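Local structure of FERM, RhoGEF and pleckstrin domain protein 2 (Danio rerio, 6D21) at residues 2-7 with 71-76. The protein probably acts as a guanine nucleotide exchange factor for RAC1 in semaphorin signalling and actin remodelling, its FERM domain being the part described here. Residues are numbered along the deposited sequence; the frame is centred on the assembly and turned at random.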
loop_
_atom_site.group_PDB
_atom_site.type_symbol
_atom_site.label_atom_id
_atom_site.label_comp_id
_atom_site.label_asym_id
_atom_site.label_seq_id
_atom_site.Cartn_x
_atom_site.Cartn_y
_atom_site.Cartn_z
ATOM N N LYS A 2 -9.896 -20.555 -24.399
ATOM C CA LYS A 2 -10.374 -21.269 -23.224
ATOM C C LYS A 2 -10.846 -20.290 -22.153
ATOM O O LYS A 2 -10.877 -19.078 -22.370
ATOM C CB LYS A 2 -9.287 -22.183 -22.674
ATOM N N GLY A 3 -11.221 -20.826 -21.000
ATOM C CA GLY A 3 -11.662 -20.011 -19.885
ATOM C C GLY A 3 -10.755 -20.221 -18.686
ATOM O O GLY A 3 -10.221 -21.310 -18.491
ATOM N N LEU A 4 -10.575 -19.177 -17.882
ATOM C CA LEU A 4 -9.672 -19.243 -16.734
ATOM C C LEU A 4 -10.403 -19.074 -15.414
ATOM O O LEU A 4 -11.441 -18.422 -15.346
ATOM C CB LEU A 4 -8.579 -18.173 -16.824
ATOM C CG LEU A 4 -7.582 -18.229 -17.978
ATOM C CD1 LEU A 4 -6.501 -17.190 -17.750
ATOM C CD2 LEU A 4 -6.987 -19.622 -18.121
ATOM N N GLN A 5 -9.836 -19.657 -14.366
ATOM C CA GLN A 5 -10.341 -19.462 -13.022
ATOM C C GLN A 5 -9.246 -18.861 -12.158
ATOM O O GLN A 5 -8.216 -19.482 -11.901
ATOM C CB GLN A 5 -10.844 -20.773 -12.430
ATOM C CG GLN A 5 -11.490 -20.598 -11.075
ATOM C CD GLN A 5 -12.335 -21.784 -10.688
ATOM O OE1 GLN A 5 -11.931 -22.935 -10.863
ATOM N NE2 GLN A 5 -13.526 -21.514 -10.175
ATOM N N ILE A 6 -9.477 -17.634 -11.716
ATOM C CA ILE A 6 -8.448 -16.892 -11.015
ATOM C C ILE A 6 -8.898 -16.613 -9.583
ATOM O O ILE A 6 -10.054 -16.280 -9.316
ATOM C CB ILE A 6 -8.099 -15.596 -11.790
ATOM C CG1 ILE A 6 -7.378 -15.962 -13.097
ATOM C CG2 ILE A 6 -7.239 -14.669 -10.972
ATOM C CD1 ILE A 6 -6.732 -14.795 -13.808
ATOM N N ARG A 7 -7.964 -16.807 -8.666
ATOM C CA ARG A 7 -8.199 -16.686 -7.245
ATOM C C ARG A 7 -7.691 -15.329 -6.763
ATOM O O ARG A 7 -6.512 -14.991 -6.942
ATOM C CB ARG A 7 -7.489 -17.813 -6.504
ATOM C CG ARG A 7 -7.642 -17.806 -4.997
ATOM C CD ARG A 7 -6.392 -18.373 -4.321
ATOM N NE ARG A 7 -5.957 -19.665 -4.850
ATOM C CZ ARG A 7 -6.128 -20.828 -4.232
ATOM N NH1 ARG A 7 -6.740 -20.890 -3.055
ATOM N NH2 ARG A 7 -5.677 -21.935 -4.797
ATOM N N ARG A 71 1.315 -19.658 -14.328
ATOM C CA ARG A 71 0.179 -20.517 -14.015
ATOM C C ARG A 71 -0.915 -19.675 -13.375
ATOM O O ARG A 71 -0.993 -19.613 -12.155
ATOM C CB ARG A 71 0.576 -21.650 -13.055
ATOM C CG ARG A 71 1.619 -22.613 -13.573
ATOM C CD ARG A 71 1.096 -23.391 -14.751
ATOM N NE ARG A 71 1.698 -24.712 -14.820
ATOM C CZ ARG A 71 1.859 -25.389 -15.948
ATOM N NH1 ARG A 71 1.469 -24.847 -17.094
ATOM N NH2 ARG A 71 2.417 -26.595 -15.931
ATOM N N PRO A 72 -1.751 -19.018 -14.195
ATOM C CA PRO A 72 -2.747 -18.087 -13.643
ATOM C C PRO A 72 -3.703 -18.780 -12.673
ATOM O O PRO A 72 -4.118 -18.160 -11.704
ATOM C CB PRO A 72 -3.485 -17.576 -14.886
ATOM C CG PRO A 72 -2.524 -17.791 -16.018
ATOM C CD PRO A 72 -1.783 -19.056 -15.669
ATOM N N MET A 73 -3.988 -20.057 -12.920
ATOM C CA MET A 73 -4.877 -20.854 -12.081
ATOM C C MET A 73 -4.274 -21.175 -10.716
ATOM O O MET A 73 -5.002 -21.369 -9.750
ATOM C CB MET A 73 -5.241 -22.164 -12.790
ATOM C CG MET A 73 -5.492 -22.025 -14.286
ATOM S SD MET A 73 -7.109 -21.345 -14.710
ATOM C CE MET A 73 -8.163 -22.789 -14.593
ATOM N N ASN A 74 -2.947 -21.250 -10.640
ATOM C CA ASN A 74 -2.271 -21.522 -9.370
ATOM C C ASN A 74 -1.670 -20.287 -8.686
ATOM O O ASN A 74 -1.049 -20.392 -7.631
ATOM C CB ASN A 74 -1.172 -22.557 -9.581
ATOM C CG ASN A 74 -1.725 -23.895 -10.016
ATOM O OD1 ASN A 74 -2.871 -24.222 -9.713
ATOM N ND2 ASN A 74 -0.917 -24.675 -10.728
ATOM N N THR A 75 -1.878 -19.119 -9.269
ATOM C CA THR A 75 -1.269 -17.898 -8.747
ATOM C C THR A 75 -2.211 -17.120 -7.831
ATOM O O THR A 75 -3.393 -16.950 -8.123
ATOM C CB THR A 75 -0.815 -16.993 -9.904
ATOM O OG1 THR A 75 0.048 -17.744 -10.767
ATOM C CG2 THR A 75 -0.077 -15.768 -9.384
ATOM N N LEU A 76 -1.678 -16.643 -6.716
ATOM C CA LEU A 76 -2.453 -15.828 -5.806
ATOM C C LEU A 76 -2.395 -14.369 -6.237
ATOM O O LEU A 76 -1.304 -13.818 -6.449
ATOM C CB LEU A 76 -1.949 -15.971 -4.367
ATOM C CG LEU A 76 -2.767 -15.194 -3.327
ATOM C CD1 LEU A 76 -4.238 -15.604 -3.371
ATOM C CD2 LEU A 76 -2.183 -15.392 -1.938
HETATM O O HOH W 1 -5.251 -17.799 -9.540
#
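M73 reaches from the turn before strand 76-81 to the edge of strand 3-9, where its thioether takes the place of a backbone acceptor. Its CB lies 4.1 Å from Q5 O. CG stands beside the backbone N of M73 (chi1 -40°), and a bend at chi2 (-78°) brings SD to within 3.2 Å of Q5 N, in a weak but nearly straight hydrogen bond (N-H...S 173°). The bend at chi3 lays CE 4.0 Å from Q5 CB. An unbranched, flexible methionine suits this place, since its sulfur can meet an amide and a methyl group at once.

L4 crosses M73 at about a right angle, CD2 lying 3.8 Å from M73 SD. Being branched, it can send its other methyl, CD1, toward P72 CB; I6 CD1 approaches the same CB, so the buried proline, a compact, rigid apolar ring, packs against L4 and I6. Farther along, one water accepts from R7 N and donates to P72 O and T75 O. T75 turns its CB away from the strand, and its short hydroxyl braces the turn: OG1 donates to R71 O (2.6 Å) from above the carbonyl plane, opposite N74 N. Where strand 76-81 begins, L76 CD1 packs on R7 CD at 3.6 Å, while R7 NH1 bonds to Q15.

This is the ubiquitin-like N-terminal lobe of the FERM domain, whose strands 3-9 and 76-81 run parallel as central neighbours. Between 2-7 and 71-76 no direct backbone-backbone hydrogen bond forms; a weak N-H...S bond and one water serve the polar edge of strand 3-9 instead.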